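PDB 3U52: phenol hydroxylase component phN from Pseudomonas stutzeri, which probably forms the diiron-bearing hydroxylase subunit of a multicomponent bacterial monooxygenase that inserts oxygen into phenol. Local coordinates for residues A[13-16]-A[17-21]; A[59-62]-A[63-67]; A[382-386]-A[387-391]. One frame throughout, in Å; residues are numbered along the deposited sequence.

All three contacts are local, made between side chains a few residues apart, and they follow one another in series along the chain. Contacts 1 and 2 lie on the same side of the chain's centre, their own centres about 19 Å apart and their nearest atoms about 7 Å from each other. Contact 3 sits on the opposite side, its centre about 67 Å from that of contact 1 and about 56 Å from that of contact 2. Closest to the diiron site is contact 2, where the side chain of Tyr61 is about 11 Å from an iron ion. Arg19 of contact 1 and Arg389 of contact 3 each come within about 11 Å of a bound xenon.

Contact 1 of 3, residues A[13-16]-A[17-21]; sequences KYQY and LTRDM
Gln15 and Thr18 approach to 5.1 Å between their CA atoms where helix 10-16 gives out and the chain turns through Leu17 into the 3-10 segment 19-21. Gln15 O takes two backbone bonds, from Thr18 N at 3.1 Å and from Asp20 N at 3.1 Å. The two donors arrive from opposite faces of the carbonyl plane, the first well above it and the second only tilted from it.

Thr18 lies against one face of the Tyr14 ring: its CG2 is 4.0 Å from the centroid of the Tyr14 ring, a CH-pi contact that leans toward the phenol end, with CZ the ring carbon nearest the methyl. Chi1 of Thr18, 50°, sets OG1 between its own N and carbonyl carbon, and from there OG1 lies 3.0 Å from Tyr14 O. Two side chains of the turn also reach helix 125-155, Tyr14 meeting Val129 and Arg19 meeting Ala125.

This winding-down of a short N-terminal helix also carries an amide-guanidinium stack. Gln15 and Arg19 run side by side in the same direction, their flat ends only 14° apart, and Gln15 NE2 sits 3.4 Å from Arg19 CZ, over the centre of the guanidinium. Arg19 NH1 is engaged elsewhere, in a salt bridge with Asp52 and a hydrogen bond with Trp50 O, which anchor that end of the group.

On another side, Asp20 lies alongside Tyr16, its OD1 3.6 Å from Tyr16 CD2 at the ring edge. Both polar ends find their partners on the chain of another protein: a basic side chain of that chain forms a salt bridge with Asp20 OD1, and an acidic one is hydrogen-bonded to Tyr16 OH.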
loop_
_atom_site.group_PDB
_atom_site.type_symbol
_atom_site.label_atom_id
_atom_site.label_comp_id
_atom_site.label_asym_id
_atom_site.label_seq_id
_atom_site.Cartn_x
_atom_site.Cartn_y
_atom_site.Cartn_z
ATOM N N LYS A 13 -32.341 -0.925 14.650
ATOM C CA LYS A 13 -31.151 -1.274 15.417
ATOM C C LYS A 13 -30.166 -0.104 15.445
ATOM O O LYS A 13 -29.659 0.236 16.498
ATOM C CB LYS A 13 -30.427 -2.528 14.892
ATOM C CG LYS A 13 -29.480 -3.136 15.990
ATOM C CD LYS A 13 -28.513 -4.168 15.471
ATOM C CE LYS A 13 -29.203 -5.462 14.990
ATOM N NZ LYS A 13 -29.200 -6.568 16.017
ATOM N N TYR A 14 -29.880 0.494 14.280
ATOM C CA TYR A 14 -28.911 1.579 14.199
ATOM C C TYR A 14 -29.393 2.786 15.030
ATOM O O TYR A 14 -28.623 3.397 15.694
ATOM C CB TYR A 14 -28.649 1.985 12.740
ATOM C CG TYR A 14 -27.658 3.113 12.649
ATOM C CD1 TYR A 14 -28.080 4.414 12.373
ATOM C CD2 TYR A 14 -26.289 2.867 12.852
ATOM C CE1 TYR A 14 -27.141 5.453 12.301
ATOM C CE2 TYR A 14 -25.377 3.873 12.799
ATOM C CZ TYR A 14 -25.790 5.153 12.507
ATOM O OH TYR A 14 -24.858 6.157 12.468
ATOM N N GLN A 15 -30.676 3.106 14.991
ATOM C CA GLN A 15 -31.240 4.122 15.859
ATOM C C GLN A 15 -31.040 3.850 17.346
ATOM O O GLN A 15 -30.702 4.732 18.100
ATOM C CB GLN A 15 -32.709 4.349 15.506
ATOM C CG GLN A 15 -32.771 4.916 14.118
ATOM C CD GLN A 15 -34.116 5.490 13.707
ATOM O OE1 GLN A 15 -35.097 5.408 14.448
ATOM N NE2 GLN A 15 -34.162 6.083 12.499
ATOM N N TYR A 16 -31.220 2.616 17.769
ATOM C CA TYR A 16 -30.946 2.257 19.136
ATOM C C TYR A 16 -29.493 2.420 19.556
ATOM O O TYR A 16 -29.231 2.553 20.722
ATOM C CB TYR A 16 -31.392 0.825 19.402
ATOM C CG TYR A 16 -32.782 0.751 20.011
ATOM C CD1 TYR A 16 -33.850 0.197 19.311
ATOM C CD2 TYR A 16 -33.015 1.213 21.290
ATOM C CE1 TYR A 16 -35.143 0.120 19.902
ATOM C CE2 TYR A 16 -34.277 1.136 21.872
ATOM C CZ TYR A 16 -35.321 0.608 21.182
ATOM O OH TYR A 16 -36.531 0.574 21.805
ATOM N N LEU A 17 -28.571 2.322 18.609
ATOM C CA LEU A 17 -27.123 2.494 18.825
ATOM C C LEU A 17 -26.654 3.942 18.607
ATOM O O LEU A 17 -25.471 4.217 18.676
ATOM C CB LEU A 17 -26.347 1.585 17.868
ATOM C CG LEU A 17 -26.560 0.058 18.078
ATOM C CD1 LEU A 17 -25.736 -0.777 17.131
ATOM C CD2 LEU A 17 -26.283 -0.340 19.504
ATOM N N THR A 18 -27.560 4.851 18.285
ATOM C CA THR A 18 -27.195 6.266 18.141
ATOM C C THR A 18 -28.198 7.165 18.875
ATOM O O THR A 18 -27.913 7.697 19.960
ATOM C CB THR A 18 -27.131 6.732 16.665
ATOM O OG1 THR A 18 -28.337 6.336 15.999
ATOM C CG2 THR A 18 -25.912 6.133 15.910
ATOM N N ARG A 19 -29.369 7.369 18.294
ATOM C CA ARG A 19 -30.229 8.412 18.832
ATOM C C ARG A 19 -30.835 8.036 20.168
ATOM O O ARG A 19 -31.079 8.907 20.984
ATOM C CB ARG A 19 -31.261 8.930 17.801
ATOM C CG ARG A 19 -32.202 7.908 17.243
ATOM C CD ARG A 19 -33.108 8.547 16.184
ATOM N NE ARG A 19 -32.518 8.671 14.842
ATOM C CZ ARG A 19 -33.206 9.109 13.772
ATOM N NH1 ARG A 19 -32.640 9.183 12.568
ATOM N NH2 ARG A 19 -34.469 9.483 13.904
ATOM N N ASP A 20 -30.997 6.745 20.433
ATOM C CA ASP A 20 -31.559 6.319 21.702
ATOM C C ASP A 20 -30.680 6.676 22.929
ATOM O O ASP A 20 -31.183 6.715 24.069
ATOM C CB ASP A 20 -31.945 4.819 21.682
ATOM C CG ASP A 20 -32.731 4.420 22.912
ATOM O OD1 ASP A 20 -32.178 3.667 23.767
ATOM O OD2 ASP A 20 -33.866 4.955 23.062
ATOM N N MET A 21 -29.393 6.957 22.712
ATOM C CA MET A 21 -28.527 7.315 23.805
ATOM C C MET A 21 -28.816 8.752 24.346
ATOM O O MET A 21 -28.371 9.119 25.436
ATOM C CB MET A 21 -27.064 7.197 23.360
ATOM C CG MET A 21 -26.487 5.832 23.353
ATOM S SD MET A 21 -24.675 5.970 22.982
ATOM C CE MET A 21 -24.687 5.885 21.218
#

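Contact 2 of 3, residues A[59-62]-A[63-67]; sequences DAYW and KYQAE
Tyr61 and Gln65 meet one turn apart near the start of helix 58-81, an i to i+4 contact within a single helix of the hydroxylase's helical body. Regular helical bonds carry the backbone here: Gln65 N gives its proton to Tyr61 O at 2.9 Å, and the same i to i+4 pattern joins Lys63 N to Asp59 O and Ala66 N to Trp62 O.

The principal side-chain meeting is a CH-pi contact. Gln65 CG stands 3.7 Å from the centroid of the Tyr61 ring, 14° off the ring normal, so the methylene sits over the middle of the face with ring carbons all round it at similar distances. Tyr61 sends CG anti to its backbone N (chi1 -179°), which swings the ring forward along the helix, while the bend of Gln65 at chi2 (-58°) lets its chain turn away once CG has covered the ring.

Another flank of the helix holds a looser apolar touch, Ala60 CB to Tyr64 CE2 at 4.2 Å. The ring of Tyr64 has the extended chain of Lys63 beside it, CD lying above one face toward the rim. Lys63 NZ reaches Tyr64 OH at 3.3 Å, a weak bond.

Tyr61 is wedged against helices 125-155 and 220-250, touching Met133 and Ile136 on the first and Arg235 on the second; its OH bonds to Asp137 and to an aromatic side chain of another protein's chain. Gln65 extends the same seam to Arg140 and Asp232. Trp62 also meets that other chain, its NE1 bonded to an aromatic side chain there, and Glu67 makes a salt bridge with Lys70 of the second subunit. This start of helix 58-81 thus packs on helices 125-155 and 220-250, which carry iron ligands, and also takes part in contacts with other chains.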
loop_
_atom_site.group_PDB
_atom_site.type_symbol
_atom_site.label_atom_id
_atom_site.label_comp_id
_atom_site.label_asym_id
_atom_site.label_seq_id
_atom_site.Cartn_x
_atom_site.Cartn_y
_atom_site.Cartn_z
ATOM N N ASP A 59 -17.320 0.847 15.234
ATOM C CA ASP A 59 -16.447 -0.328 14.999
ATOM C C ASP A 59 -16.185 -0.480 13.498
ATOM O O ASP A 59 -15.044 -0.590 13.082
ATOM C CB ASP A 59 -17.067 -1.632 15.594
ATOM C CG ASP A 59 -18.482 -1.933 15.063
ATOM O OD1 ASP A 59 -19.387 -1.090 15.205
ATOM O OD2 ASP A 59 -18.723 -3.021 14.478
ATOM N N ALA A 60 -17.258 -0.440 12.707
ATOM C CA ALA A 60 -17.208 -0.576 11.253
ATOM C C ALA A 60 -16.524 0.611 10.565
ATOM O O ALA A 60 -15.804 0.413 9.578
ATOM C CB ALA A 60 -18.615 -0.694 10.739
ATOM N N TYR A 61 -16.736 1.835 11.089
ATOM C CA TYR A 61 -16.015 3.041 10.603
ATOM C C TYR A 61 -14.481 2.851 10.754
ATOM O O TYR A 61 -13.720 2.972 9.776
ATOM C CB TYR A 61 -16.503 4.314 11.332
ATOM C CG TYR A 61 -15.805 5.570 10.830
ATOM C CD1 TYR A 61 -14.611 6.023 11.430
ATOM C CD2 TYR A 61 -16.313 6.262 9.738
ATOM C CE1 TYR A 61 -13.921 7.147 10.943
ATOM C CE2 TYR A 61 -15.630 7.418 9.231
ATOM C CZ TYR A 61 -14.448 7.837 9.843
ATOM O OH TYR A 61 -13.766 8.944 9.357
ATOM N N TRP A 62 -14.014 2.530 11.965
ATOM C CA TRP A 62 -12.606 2.333 12.214
ATOM C C TRP A 62 -12.026 1.254 11.335
ATOM O O TRP A 62 -10.956 1.456 10.756
ATOM C CB TRP A 62 -12.353 1.916 13.668
ATOM C CG TRP A 62 -12.657 3.041 14.704
ATOM C CD1 TRP A 62 -12.376 4.376 14.610
ATOM C CD2 TRP A 62 -13.240 2.843 15.966
ATOM N NE1 TRP A 62 -12.738 5.030 15.790
ATOM C CE2 TRP A 62 -13.264 4.098 16.637
ATOM C CE3 TRP A 62 -13.672 1.692 16.657
ATOM C CZ2 TRP A 62 -13.802 4.248 17.928
ATOM C CZ3 TRP A 62 -14.207 1.851 17.952
ATOM C CH2 TRP A 62 -14.265 3.113 18.557
ATOM N N LYS A 63 -12.731 0.120 11.232
ATOM C CA LYS A 63 -12.228 -1.020 10.486
ATOM C C LYS A 63 -12.039 -0.662 9.012
ATOM O O LYS A 63 -11.011 -0.997 8.403
ATOM C CB LYS A 63 -13.207 -2.183 10.592
ATOM C CG LYS A 63 -12.730 -3.478 9.928
ATOM C CD LYS A 63 -13.849 -4.483 9.907
ATOM C CE LYS A 63 -13.429 -5.779 9.166
ATOM N NZ LYS A 63 -14.591 -6.701 9.063
ATOM N N TYR A 64 -13.050 -0.051 8.424
ATOM C CA TYR A 64 -12.972 0.223 6.999
ATOM C C TYR A 64 -12.015 1.363 6.647
ATOM O O TYR A 64 -11.301 1.309 5.631
ATOM C CB TYR A 64 -14.394 0.313 6.395
ATOM C CG TYR A 64 -15.036 -1.094 6.566
ATOM C CD1 TYR A 64 -14.440 -2.226 5.969
ATOM C CD2 TYR A 64 -16.165 -1.308 7.392
ATOM C CE1 TYR A 64 -14.982 -3.522 6.138
ATOM C CE2 TYR A 64 -16.696 -2.583 7.576
ATOM C CZ TYR A 64 -16.104 -3.692 6.948
ATOM O OH TYR A 64 -16.638 -4.979 7.122
ATOM N N GLN A 65 -11.986 2.385 7.480
ATOM C CA GLN A 65 -11.098 3.508 7.204
ATOM C C GLN A 65 -9.644 3.103 7.427
ATOM O O GLN A 65 -8.783 3.579 6.707
ATOM C CB GLN A 65 -11.450 4.717 8.088
ATOM C CG GLN A 65 -12.819 5.303 7.771
ATOM C CD GLN A 65 -12.965 5.761 6.303
ATOM O OE1 GLN A 65 -12.581 6.832 5.935
ATOM N NE2 GLN A 65 -13.555 4.950 5.501
ATOM N N ALA A 66 -9.363 2.238 8.413
ATOM C CA ALA A 66 -7.989 1.786 8.648
ATOM C C ALA A 66 -7.451 1.009 7.432
ATOM O O ALA A 66 -6.285 1.169 7.053
ATOM C CB ALA A 66 -7.873 0.962 9.911
ATOM N N GLU A 67 -8.324 0.242 6.792
ATOM C CA GLU A 67 -7.973 -0.531 5.579
ATOM C C GLU A 67 -7.596 0.372 4.391
ATOM O O GLU A 67 -6.541 0.141 3.755
ATOM C CB GLU A 67 -9.067 -1.545 5.209
ATOM C CG GLU A 67 -8.772 -2.386 3.941
ATOM C CD GLU A 67 -7.633 -3.449 4.119
ATOM O OE1 GLU A 67 -7.205 -3.717 5.283
ATOM O OE2 GLU A 67 -7.174 -4.030 3.083
#

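Contact 3 of 3, residues A[382-386]-A[387-391]; sequences KEAAA and GRRFY
A Schellman motif ends helix 369-385, with Gly387 as its C-prime residue. Its two backbone bonds run from Arg388 N to Glu383 O at 2.9 Å and from Gly387 N to Ala384 O at 3.0 Å. Gly387, with its positive phi of 75°, lets the chain leave the helix.

The same turn that pairs the backbones of Glu383 and Arg388 joins their side chains. Arg388 presents its guanidinium side-on: NE meets Glu383 OE1 at 3.0 Å and NH1 meets Glu383 OE2 at 3.0 Å, both bonds nearly straight. The oxygens lie close to the guanidinium plane, but the carboxylate is turned 40° against it, so the nitrogens come in from out of its plane, NH1 on the syn side of OE2. Bends in both chains, at chi2 of Glu383 and chi3 of Arg388, bring the charged groups together. Ala386 CB lies over one face of the guanidinium, toward its rim, 3.6 Å from Arg388 NH1.

A water joins the two residues, donating to Glu383 OE1 at 3.0 Å and to Arg388 O at 2.7 Å. Further on, Ala384 CB touches Arg389 CG at 4.0 Å; the guanidinium of Arg389 heads elsewhere, to a salt bridge with Asp485 and a hydrogen bond with Tyr340 O.

Two-point pairing should restrain the rotation of the Arg388 guanidinium, and with the water it links side chains and backbone across the helix end. Because the contact lies at the surface, solvent probably screens much of the charge attraction.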
loop_
_atom_site.group_PDB
_atom_site.type_symbol
_atom_site.label_atom_id
_atom_site.label_comp_id
_atom_site.label_asym_id
_atom_site.label_seq_id
_atom_site.Cartn_x
_atom_site.Cartn_y
_atom_site.Cartn_z
ATOM N N LYS A 382 3.966 38.265 -28.489
ATOM C CA LYS A 382 4.807 39.225 -29.193
ATOM C C LYS A 382 5.509 40.135 -28.181
ATOM O O LYS A 382 6.731 40.373 -28.265
ATOM C CB LYS A 382 3.928 40.082 -30.079
ATOM C CG LYS A 382 3.554 39.466 -31.401
ATOM C CD LYS A 382 2.331 40.214 -31.976
ATOM C CE LYS A 382 1.954 41.484 -31.143
ATOM N NZ LYS A 382 2.956 42.650 -31.091
ATOM N N GLU A 383 4.747 40.621 -27.207
ATOM C CA GLU A 383 5.334 41.383 -26.121
ATOM C C GLU A 383 6.425 40.620 -25.368
ATOM O O GLU A 383 7.511 41.164 -25.172
ATOM C CB GLU A 383 4.247 41.898 -25.213
ATOM C CG GLU A 383 3.467 43.051 -25.899
ATOM C CD GLU A 383 4.354 44.264 -26.285
ATOM O OE1 GLU A 383 4.734 45.069 -25.380
ATOM O OE2 GLU A 383 4.654 44.425 -27.494
ATOM N N ALA A 384 6.164 39.360 -24.998
ATOM C CA ALA A 384 7.136 38.553 -24.235
ATOM C C ALA A 384 8.404 38.308 -25.091
ATOM O O ALA A 384 9.521 38.475 -24.578
ATOM C CB ALA A 384 6.505 37.249 -23.777
ATOM N N ALA A 385 8.213 37.982 -26.381
ATOM C CA ALA A 385 9.308 37.785 -27.345
ATOM C C ALA A 385 10.211 39.013 -27.459
ATOM O O ALA A 385 11.405 38.877 -27.731
ATOM C CB ALA A 385 8.749 37.413 -28.725
ATOM N N ALA A 386 9.650 40.202 -27.226
ATOM C CA ALA A 386 10.374 41.464 -27.330
ATOM C C ALA A 386 11.027 41.893 -26.009
ATOM O O ALA A 386 11.547 43.011 -25.891
ATOM C CB ALA A 386 9.418 42.554 -27.841
ATOM N N GLY A 387 11.007 41.022 -25.008
ATOM C CA GLY A 387 11.539 41.319 -23.684
ATOM C C GLY A 387 10.656 42.237 -22.850
ATOM O O GLY A 387 11.150 42.895 -21.919
ATOM N N ARG A 388 9.364 42.307 -23.187
ATOM C CA ARG A 388 8.372 43.127 -22.475
ATOM C C ARG A 388 7.199 42.274 -21.954
ATOM O O ARG A 388 6.020 42.638 -22.133
ATOM C CB ARG A 388 7.827 44.225 -23.407
ATOM C CG ARG A 388 8.863 45.305 -23.873
ATOM C CD ARG A 388 8.170 46.507 -24.534
ATOM N NE ARG A 388 7.498 46.059 -25.752
ATOM C CZ ARG A 388 8.098 45.954 -26.935
ATOM N NH1 ARG A 388 7.414 45.515 -27.986
ATOM N NH2 ARG A 388 9.383 46.291 -27.064
ATOM N N ARG A 389 7.527 41.146 -21.308
ATOM C CA ARG A 389 6.510 40.201 -20.782
ATOM C C ARG A 389 5.612 41.025 -19.847
ATOM O O ARG A 389 6.091 41.622 -18.870
ATOM C CB ARG A 389 7.182 39.030 -20.032
ATOM C CG ARG A 389 6.301 37.756 -19.797
ATOM C CD ARG A 389 5.240 38.016 -18.753
ATOM N NE ARG A 389 4.703 36.789 -18.147
ATOM C CZ ARG A 389 3.669 36.754 -17.303
ATOM N NH1 ARG A 389 3.282 35.597 -16.777
ATOM N NH2 ARG A 389 3.007 37.868 -17.019
ATOM N N PHE A 390 4.330 41.109 -20.190
ATOM C CA PHE A 390 3.393 41.991 -19.478
ATOM C C PHE A 390 3.118 41.541 -18.020
ATOM O O PHE A 390 2.658 40.408 -17.789
ATOM C CB PHE A 390 2.065 42.101 -20.284
ATOM C CG PHE A 390 0.954 42.896 -19.573
ATOM C CD1 PHE A 390 1.118 44.248 -19.254
ATOM C CD2 PHE A 390 -0.285 42.293 -19.291
ATOM C CE1 PHE A 390 0.100 44.939 -18.603
ATOM C CE2 PHE A 390 -1.333 43.024 -18.669
ATOM C CZ PHE A 390 -1.122 44.322 -18.319
ATOM N N TYR A 391 3.431 42.430 -17.069
ATOM C CA TYR A 391 2.907 42.385 -15.715
ATOM C C TYR A 391 2.185 43.674 -15.377
ATOM O O TYR A 391 2.646 44.776 -15.727
ATOM C CB TYR A 391 3.994 42.176 -14.681
ATOM C CG TYR A 391 4.725 40.857 -14.802
ATOM C CD1 TYR A 391 5.887 40.766 -15.570
ATOM C CD2 TYR A 391 4.266 39.702 -14.135
ATOM C CE1 TYR A 391 6.609 39.566 -15.675
ATOM C CE2 TYR A 391 4.974 38.496 -14.249
ATOM C CZ TYR A 391 6.138 38.449 -14.998
ATOM O OH TYR A 391 6.827 37.273 -15.140
HETATM O O HOH W 1 4.330 44.703 -22.437
#